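Local coordinates for protein ancestral D-type dye decolorizing peroxidase (Geotrichum candidum, PDB 7ANV) that probably uses its haem to oxidise synthetic dyes and other substrates with hydrogen peroxide, as in other dye-decolorizing peroxidases, at residues F26-A31 and L89-I94; V227-D232 and W242-S247; I270-N275 and S283-A288. One frame throughout, in Å; residues are numbered along the deposited sequence.

Contact 1: residues F26-A31 and L89-I94; sequences FKITDA and LKKLGI
Ile28, Ala31, Lys91 and Leu92 make a largely apolar contact between the end of a strand and the last turn of a helix, at the periphery of the first ferredoxin-like half of the dye-decolorizing peroxidase fold. Strand 20-28, an inner strand of its antiparallel sheet, runs out here into helix 31-41, while helix 86-92 ends alongside; the case illustrates how a helix end can be seated on a strand-to-helix turn without a hydrogen bond between the two, by side chains packing on each other and on backbone carbonyls. Ile28 meets both Lys91 and Leu92. Its CG1 branch stands anti to the carbonyl carbon (chi1 -61°), which sends CD1 crosswise to the Leu92 side chain, 3.8 Å from Leu92 CG and nearly as close to both methyls. The other branch, Ile28 CG2, lies 4.0 Å from Lys91 CG, where the two chains run antiparallel alongside each other. Bent at chi2 (68°), the lysine chain then passes the strand's backbone, with Lys91 CE 3.6 Å from Ile28 O. Ala31 completes the seat: its CB is 3.8 Å from Lys91 O and 4.2 Å from Leu92 CD2. Phe34 of helix 31-41 touches both Ile28 and Leu92, and Asp30 caps that helix through Ala33 N. An alanine in place of Leu92 would probably leave a gap beside Ile28 CD1 and deprive Ala31 CB of its methyl partner. The helix closes in a Schellman motif, with Gly93 at positive phi and Ile94 N bonded to Leu89 O at 2.9 Å. Methyl groups and carbonyl oxygens thus make the fit, and because Lys91 packs through its methylenes, the contact needs no charged partner within it.

Contact 2: residues V227-D232 and W242-S247; sequences VGRDGD and WAKDGS. With SO4 (sulfate ion), chain F.
The guanidinium of Arg229 is the flat group that organises this contact: the Asp245 carboxylate and a sulfate oxygen lie at its edge, and Lys244 CE lies over one face. The setting is a pair of type II beta turns, Arg229 to Asp232 and Ala243 to Gly246, packed together in the long loop that leads into strand 247-256. Arg229 grips Asp245 side-on in a salt bridge, NE to OD1 at 2.7 Å and NH2 to OD2 at 3.0 Å, each oxygen using its syn lone pair. The two planes are 25° apart; the NE bond is nearly straight (172°), the NH2 bond somewhat less so. With a bend at chi2 (-68°) the arginine chain reaches across to Asp245. Its remaining terminal nitrogen, NH1, binds sulfate O3 and also the carbonyl of Pro2, bringing the N-terminal end of the chain to the site. The sulfate, probably from the crystallisation liquor, is held as well by Asp230 N and by Ala1 N. Beside the ion pair, two backbone bonds tie Val227, just ahead of the first turn, to the second turn: Asp245 N gives to Val227 O at 2.9 Å, and Val227 N to Gly246 O. Phe475 of strand 466-476 touches both Val227 and Ala243. Between those two residues, Val227 CG1 rests 3.8 Å from Ala243 CB.

Contact 3: residues I270-N275 and S283-A288; sequences IKLPGN and SELLGA
Ile270 reaches from a loop onto the flank of helix 279-291, packing the connection between helices 258-267 and 279-291 back onto the second of them. Its CB points toward the helix and divides into two branches. The shorter, CG2, is 4.1 Å from Leu285 CD2. The longer begins with CG1, anti to the carbonyl carbon (chi1 -64°), which comes within 4.2 Å of Leu286 CB. At the tip, Ile270 CD1 settles against neighbouring residues of the helix: Leu286 CA is 3.6 Å from it, and Leu285 CG lies 3.9 Å from the same methyl. The isoleucine side chain runs roughly perpendicular to that of Leu285. Further along the loop, Leu272 CD1 approaches Leu285 CD2 more loosely, at 4.4 Å, and the Leu272 side chain also touches Pro451 and Asn452; there the chain enters a type II turn from Leu272 to Asn275. A backbone bond between Ile270 and Gly282 pins the loop just ahead of 283-288, and Ser283 OG is hydrogen-bonded to the carbonyls of Leu265 and Pro279. Between the two segments, then, the loop packs through methyls set on leucine branches and helix backbone, while the bond to Gly282 supplies the directed link next to them.

Overall arrangement
From the N terminus the three contacts follow one another in series; none nests within or crosses another. Contact 1 closes the longest loop, 57 residues between its segments, and ties strand 20-28 of the first antiparallel sheet to helix 86-92. Contact 2 spans just nine residues and folds the loop ahead of strand 247-256, an inner strand of the second sheet. Contact 3 has seven residues between its segments and packs the connection between helices 258-267 and 279-291 onto the latter. The first two touch, Ile94 CG2 lying 3.6 Å from Trp242 CZ2, which probably links the two halves of the fold. Contact 3 lies on the opposite side of the chain's centre from both, its centre about 46 Å from that of contact 2.

Contact 1: residues F26-A31 and L89-I94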
loop_
_atom_site.group_PDB
_atom_site.type_symbol
_atom_site.label_atom_id
_atom_site.label_comp_id
_atom_site.label_asym_id
_atom_site.label_seq_id
_atom_site.Cartn_x
_atom_site.Cartn_y
_atom_site.Cartn_z
ATOM N N PHE A 26 15.198 1.756 -12.480
ATOM C CA PHE A 26 16.305 1.668 -13.449
ATOM C C PHE A 26 15.900 0.872 -14.673
ATOM O O PHE A 26 14.965 0.070 -14.652
ATOM C CB PHE A 26 17.556 1.062 -12.806
ATOM C CG PHE A 26 17.376 -0.366 -12.353
ATOM C CD1 PHE A 26 17.659 -1.427 -13.205
ATOM C CD2 PHE A 26 16.964 -0.643 -11.060
ATOM C CE1 PHE A 26 17.501 -2.739 -12.785
ATOM C CE2 PHE A 26 16.787 -1.953 -10.650
ATOM C CZ PHE A 26 17.064 -2.995 -11.502
ATOM N N LYS A 27 16.616 1.181 -15.748
ATOM C CA LYS A 27 16.623 0.416 -17.004
ATOM C C LYS A 27 17.969 -0.286 -17.066
ATOM O O LYS A 27 19.006 0.356 -16.763
ATOM C CB LYS A 27 16.397 1.376 -18.171
ATOM C CG LYS A 27 16.405 0.740 -19.544
ATOM C CD LYS A 27 16.212 1.776 -20.644
ATOM C CE LYS A 27 16.015 1.179 -22.021
ATOM N NZ LYS A 27 16.468 2.140 -23.056
ATOM N N ILE A 28 17.955 -1.561 -17.434
ATOM C CA ILE A 28 19.178 -2.355 -17.701
ATOM C C ILE A 28 19.640 -2.018 -19.118
ATOM O O ILE A 28 18.886 -2.292 -20.082
ATOM C CB ILE A 28 18.936 -3.853 -17.501
ATOM C CG1 ILE A 28 18.525 -4.155 -16.052
ATOM C CG2 ILE A 28 20.148 -4.654 -17.976
ATOM C CD1 ILE A 28 17.927 -5.520 -15.828
ATOM N N THR A 29 20.855 -1.477 -19.246
ATOM C CA THR A 29 21.424 -1.069 -20.563
ATOM C C THR A 29 22.461 -2.094 -21.019
ATOM O O THR A 29 22.864 -2.034 -22.184
ATOM C CB THR A 29 22.009 0.338 -20.470
ATOM O OG1 THR A 29 22.960 0.367 -19.405
ATOM C CG2 THR A 29 20.958 1.366 -20.170
ATOM N N ASP A 30 22.964 -2.941 -20.126
ATOM C CA ASP A 30 23.989 -3.964 -20.497
ATOM C C ASP A 30 23.683 -5.193 -19.637
ATOM O O ASP A 30 24.146 -5.193 -18.495
ATOM C CB ASP A 30 25.408 -3.413 -20.311
ATOM C CG ASP A 30 26.551 -4.371 -20.644
ATOM O OD1 ASP A 30 26.312 -5.597 -20.701
ATOM O OD2 ASP A 30 27.686 -3.879 -20.877
ATOM N N ALA A 31 22.952 -6.177 -20.185
ATOM C CA ALA A 31 22.466 -7.391 -19.483
ATOM C C ALA A 31 23.623 -8.210 -18.911
ATOM O O ALA A 31 23.550 -8.573 -17.738
ATOM C CB ALA A 31 21.639 -8.246 -20.407
ATOM N N LEU A 89 12.920 -8.755 -16.673
ATOM C CA LEU A 89 13.184 -10.208 -16.819
ATOM C C LEU A 89 13.403 -10.477 -18.298
ATOM O O LEU A 89 14.277 -11.284 -18.645
ATOM C CB LEU A 89 12.003 -11.038 -16.297
ATOM C CG LEU A 89 11.681 -10.859 -14.810
ATOM C CD1 LEU A 89 10.621 -11.846 -14.341
ATOM C CD2 LEU A 89 12.920 -10.970 -13.953
ATOM N N LYS A 90 12.596 -9.854 -19.154
ATOM C CA LYS A 90 12.755 -10.095 -20.619
ATOM C C LYS A 90 14.158 -9.657 -21.041
ATOM O O LYS A 90 14.857 -10.410 -21.757
ATOM C CB LYS A 90 11.718 -9.320 -21.416
ATOM C CG LYS A 90 11.730 -9.631 -22.901
ATOM C CD LYS A 90 10.668 -8.867 -23.660
ATOM C CE LYS A 90 10.835 -8.982 -25.161
ATOM N NZ LYS A 90 9.654 -8.412 -25.856
ATOM N N LYS A 91 14.550 -8.453 -20.644
ATOM C CA LYS A 91 15.874 -7.896 -20.961
ATOM C C LYS A 91 16.981 -8.870 -20.539
ATOM O O LYS A 91 17.990 -8.991 -21.277
ATOM C CB LYS A 91 16.044 -6.538 -20.290
ATOM C CG LYS A 91 17.375 -5.880 -20.625
ATOM C CD LYS A 91 17.497 -5.458 -22.076
ATOM C CE LYS A 91 18.916 -5.061 -22.425
ATOM N NZ LYS A 91 18.957 -4.354 -23.719
ATOM N N LEU A 92 16.840 -9.526 -19.397
ATOM C CA LEU A 92 17.858 -10.458 -18.844
ATOM C C LEU A 92 17.748 -11.857 -19.476
ATOM O O LEU A 92 18.622 -12.703 -19.156
ATOM C CB LEU A 92 17.685 -10.540 -17.328
ATOM C CG LEU A 92 18.036 -9.260 -16.581
ATOM C CD1 LEU A 92 17.739 -9.411 -15.091
ATOM C CD2 LEU A 92 19.481 -8.878 -16.861
ATOM N N GLY A 93 16.722 -12.107 -20.280
ATOM C CA GLY A 93 16.473 -13.409 -20.926
ATOM C C GLY A 93 15.956 -14.433 -19.933
ATOM O O GLY A 93 16.118 -15.631 -20.169
ATOM N N ILE A 94 15.320 -13.990 -18.852
ATOM C CA ILE A 94 14.724 -14.914 -17.846
ATOM C C ILE A 94 13.294 -15.198 -18.286
ATOM O O ILE A 94 12.496 -14.262 -18.371
ATOM C CB ILE A 94 14.848 -14.340 -16.429
ATOM C CG1 ILE A 94 16.323 -14.238 -16.034
ATOM C CG2 ILE A 94 14.060 -15.188 -15.450
ATOM C CD1 ILE A 94 16.593 -13.370 -14.839
#

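Contact 2: residues V227-D232 and W242-S247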
loop_
_atom_site.group_PDB
_atom_site.type_symbol
_atom_site.label_atom_id
_atom_site.label_comp_id
_atom_site.label_asym_id
_atom_site.label_seq_id
_atom_site.Cartn_x
_atom_site.Cartn_y
_atom_site.Cartn_z
ATOM N N VAL A 227 5.529 -16.588 -3.154
ATOM C CA VAL A 227 5.273 -17.512 -4.285
ATOM C C VAL A 227 5.854 -18.878 -3.889
ATOM O O VAL A 227 6.900 -18.947 -3.231
ATOM C CB VAL A 227 5.859 -16.950 -5.595
ATOM C CG1 VAL A 227 5.812 -17.965 -6.708
ATOM C CG2 VAL A 227 5.146 -15.690 -6.016
ATOM N N GLY A 228 5.107 -19.940 -4.136
ATOM C CA GLY A 228 5.599 -21.312 -3.973
ATOM C C GLY A 228 5.441 -21.855 -2.575
ATOM O O GLY A 228 5.814 -22.996 -2.375
ATOM N N ARG A 229 4.882 -21.097 -1.645
ATOM C CA ARG A 229 4.630 -21.589 -0.279
ATOM C C ARG A 229 3.157 -21.982 -0.149
ATOM O O ARG A 229 2.321 -21.648 -1.018
ATOM C CB ARG A 229 5.066 -20.537 0.737
ATOM C CG ARG A 229 6.572 -20.407 0.876
ATOM C CD ARG A 229 7.273 -21.606 1.507
ATOM N NE ARG A 229 8.641 -21.197 1.779
ATOM C CZ ARG A 229 9.448 -21.716 2.684
ATOM N NH1 ARG A 229 9.032 -22.710 3.462
ATOM N NH2 ARG A 229 10.678 -21.243 2.802
ATOM N N ASP A 230 2.861 -22.715 0.918
ATOM C CA ASP A 230 1.502 -23.224 1.230
ATOM C C ASP A 230 0.502 -22.076 1.134
ATOM O O ASP A 230 0.643 -21.050 1.845
ATOM C CB ASP A 230 1.486 -23.857 2.622
ATOM C CG ASP A 230 0.136 -24.445 3.025
ATOM O OD1 ASP A 230 -0.478 -25.129 2.191
ATOM O OD2 ASP A 230 -0.306 -24.168 4.165
ATOM N N GLY A 231 -0.502 -22.237 0.286
ATOM C CA GLY A 231 -1.569 -21.248 0.131
ATOM C C GLY A 231 -1.391 -20.405 -1.125
ATOM O O GLY A 231 -2.252 -19.539 -1.348
ATOM N N ASP A 232 -0.315 -20.624 -1.882
ATOM C CA ASP A 232 -0.083 -19.961 -3.192
ATOM C C ASP A 232 -0.867 -20.762 -4.219
ATOM O O ASP A 232 -0.339 -21.800 -4.699
ATOM C CB ASP A 232 1.390 -19.887 -3.603
ATOM C CG ASP A 232 1.602 -19.360 -5.026
ATOM O OD1 ASP A 232 0.649 -18.766 -5.596
ATOM O OD2 ASP A 232 2.702 -19.568 -5.569
ATOM N N TRP A 242 12.910 -20.441 -9.555
ATOM C CA TRP A 242 13.517 -19.129 -9.184
ATOM C C TRP A 242 12.454 -18.194 -8.566
ATOM O O TRP A 242 12.840 -17.082 -8.109
ATOM C CB TRP A 242 14.254 -18.437 -10.336
ATOM C CG TRP A 242 13.472 -18.207 -11.587
ATOM C CD1 TRP A 242 13.563 -18.971 -12.713
ATOM C CD2 TRP A 242 12.580 -17.123 -11.909
ATOM N NE1 TRP A 242 12.711 -18.498 -13.673
ATOM C CE2 TRP A 242 12.115 -17.354 -13.216
ATOM C CE3 TRP A 242 12.092 -16.008 -11.210
ATOM C CZ2 TRP A 242 11.178 -16.539 -13.845
ATOM C CZ3 TRP A 242 11.173 -15.193 -11.835
ATOM C CH2 TRP A 242 10.741 -15.439 -13.146
ATOM N N ALA A 243 11.176 -18.548 -8.592
ATOM C CA ALA A 243 10.116 -17.655 -8.044
ATOM C C ALA A 243 9.807 -18.028 -6.600
ATOM O O ALA A 243 9.218 -17.199 -5.881
ATOM C CB ALA A 243 8.882 -17.686 -8.907
ATOM N N LYS A 244 10.207 -19.198 -6.132
ATOM C CA LYS A 244 9.933 -19.579 -4.734
ATOM C C LYS A 244 10.516 -18.551 -3.772
ATOM O O LYS A 244 11.684 -18.147 -3.938
ATOM C CB LYS A 244 10.471 -20.965 -4.352
ATOM C CG LYS A 244 10.093 -21.389 -2.943
ATOM C CD LYS A 244 10.049 -22.893 -2.826
ATOM C CE LYS A 244 9.499 -23.385 -1.503
ATOM N NZ LYS A 244 9.910 -24.797 -1.299
ATOM N N ASP A 245 9.686 -18.146 -2.818
ATOM C CA ASP A 245 10.049 -17.267 -1.684
ATOM C C ASP A 245 10.254 -15.837 -2.185
ATOM O O ASP A 245 10.785 -15.067 -1.434
ATOM C CB ASP A 245 11.237 -17.808 -0.875
ATOM C CG ASP A 245 10.852 -18.881 0.152
ATOM O OD1 ASP A 245 9.646 -19.022 0.455
ATOM O OD2 ASP A 245 11.770 -19.552 0.624
ATOM N N GLY A 246 9.852 -15.540 -3.421
ATOM C CA GLY A 246 9.710 -14.160 -3.895
ATOM C C GLY A 246 8.293 -13.675 -3.657
ATOM O O GLY A 246 7.404 -14.458 -3.289
ATOM N N SER A 247 8.078 -12.398 -3.864
ATOM C CA SER A 247 6.747 -11.779 -3.702
ATOM C C SER A 247 6.614 -10.705 -4.785
ATOM O O SER A 247 7.651 -10.035 -5.160
ATOM C CB SER A 247 6.555 -11.236 -2.323
ATOM O OG SER A 247 5.216 -10.801 -2.132
HETATM S S SO4 F . 5.453 -24.663 2.661
HETATM O O1 SO4 F . 4.965 -23.392 3.150
HETATM O O2 SO4 F . 4.762 -25.735 3.342
HETATM O O3 SO4 F . 6.859 -24.763 2.925
HETATM O O4 SO4 F . 5.208 -24.788 1.262
#

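Contact 3: residues I270-N275 and S283-A288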
loop_
_atom_site.group_PDB
_atom_site.type_symbol
_atom_site.label_atom_id
_atom_site.label_comp_id
_atom_site.label_asym_id
_atom_site.label_seq_id
_atom_site.Cartn_x
_atom_site.Cartn_y
_atom_site.Cartn_z
ATOM N N ILE A 270 -20.933 16.220 10.115
ATOM C CA ILE A 270 -22.082 15.401 10.577
ATOM C C ILE A 270 -22.765 16.148 11.726
ATOM O O ILE A 270 -22.074 16.587 12.668
ATOM C CB ILE A 270 -21.632 13.986 10.968
ATOM C CG1 ILE A 270 -21.088 13.256 9.754
ATOM C CG2 ILE A 270 -22.778 13.217 11.608
ATOM C CD1 ILE A 270 -20.198 12.092 10.098
ATOM N N LYS A 271 -24.070 16.310 11.607
ATOM C CA LYS A 271 -24.952 16.758 12.710
ATOM C C LYS A 271 -25.802 15.587 13.193
ATOM O O LYS A 271 -26.667 15.108 12.454
ATOM C CB LYS A 271 -25.842 17.910 12.250
ATOM C CG LYS A 271 -25.060 19.066 11.661
ATOM C CD LYS A 271 -25.889 20.072 10.884
ATOM C CE LYS A 271 -25.033 20.722 9.814
ATOM N NZ LYS A 271 -25.747 21.830 9.133
ATOM N N LEU A 272 -25.519 15.122 14.393
ATOM C CA LEU A 272 -26.244 14.016 15.046
ATOM C C LEU A 272 -27.494 14.585 15.681
ATOM O O LEU A 272 -27.563 15.789 15.936
ATOM C CB LEU A 272 -25.351 13.377 16.098
ATOM C CG LEU A 272 -24.047 12.753 15.623
ATOM C CD1 LEU A 272 -23.323 12.172 16.812
ATOM C CD2 LEU A 272 -24.294 11.690 14.582
ATOM N N PRO A 273 -28.542 13.758 15.904
ATOM C CA PRO A 273 -29.724 14.217 16.605
ATOM C C PRO A 273 -29.358 14.934 17.914
ATOM O O PRO A 273 -28.514 14.484 18.666
ATOM C CB PRO A 273 -30.509 12.928 16.887
ATOM C CG PRO A 273 -30.068 11.996 15.776
ATOM C CD PRO A 273 -28.599 12.327 15.557
ATOM N N GLY A 274 -29.994 16.059 18.138
ATOM C CA GLY A 274 -29.743 16.899 19.314
ATOM C C GLY A 274 -28.814 18.043 18.977
ATOM O O GLY A 274 -28.810 19.032 19.725
ATOM N N ASN A 275 -28.063 17.939 17.879
ATOM C CA ASN A 275 -27.204 19.051 17.407
ATOM C C ASN A 275 -26.176 19.405 18.492
ATOM O O ASN A 275 -25.847 20.595 18.637
ATOM C CB ASN A 275 -28.030 20.273 16.986
ATOM C CG ASN A 275 -27.199 21.293 16.224
ATOM O OD1 ASN A 275 -26.263 20.941 15.514
ATOM N ND2 ASN A 275 -27.541 22.567 16.341
ATOM N N SER A 283 -16.977 17.499 11.530
ATOM C CA SER A 283 -15.988 17.330 10.424
ATOM C C SER A 283 -14.979 16.241 10.798
ATOM O O SER A 283 -14.645 15.404 9.924
ATOM C CB SER A 283 -15.348 18.656 10.109
ATOM O OG SER A 283 -16.324 19.546 9.543
ATOM N N GLU A 284 -14.550 16.215 12.065
ATOM C CA GLU A 284 -13.601 15.216 12.581
ATOM C C GLU A 284 -14.244 13.829 12.488
ATOM O O GLU A 284 -13.577 12.880 12.025
ATOM C CB GLU A 284 -13.250 15.542 14.031
ATOM C CG GLU A 284 -12.164 14.650 14.608
ATOM C CD GLU A 284 -12.029 14.776 16.117
ATOM O OE1 GLU A 284 -13.002 15.234 16.767
ATOM O OE2 GLU A 284 -10.946 14.408 16.635
ATOM N N LEU A 285 -15.486 13.714 12.952
ATOM C CA LEU A 285 -16.244 12.439 12.907
ATOM C C LEU A 285 -16.380 12.002 11.444
ATOM O O LEU A 285 -16.195 10.805 11.147
ATOM C CB LEU A 285 -17.614 12.621 13.579
ATOM C CG LEU A 285 -18.532 11.393 13.505
ATOM C CD1 LEU A 285 -17.910 10.169 14.202
ATOM C CD2 LEU A 285 -19.893 11.681 14.127
ATOM N N LEU A 286 -16.718 12.912 10.530
ATOM C CA LEU A 286 -16.788 12.508 9.102
ATOM C C LEU A 286 -15.443 11.922 8.637
ATOM O O LEU A 286 -15.407 10.834 7.982
ATOM C CB LEU A 286 -17.232 13.695 8.243
ATOM C CG LEU A 286 -17.223 13.395 6.747
ATOM C CD1 LEU A 286 -18.225 12.306 6.414
ATOM C CD2 LEU A 286 -17.506 14.640 5.947
ATOM N N GLY A 287 -14.328 12.575 8.947
ATOM C CA GLY A 287 -12.999 12.042 8.589
ATOM C C GLY A 287 -12.848 10.625 9.082
ATOM O O GLY A 287 -12.394 9.766 8.324
ATOM N N ALA A 288 -13.160 10.379 10.356
ATOM C CA ALA A 288 -13.006 9.014 10.931
ATOM C C ALA A 288 -13.889 8.027 10.181
ATOM O O ALA A 288 -13.499 6.856 10.005
ATOM C CB ALA A 288 -13.323 9.009 12.411
#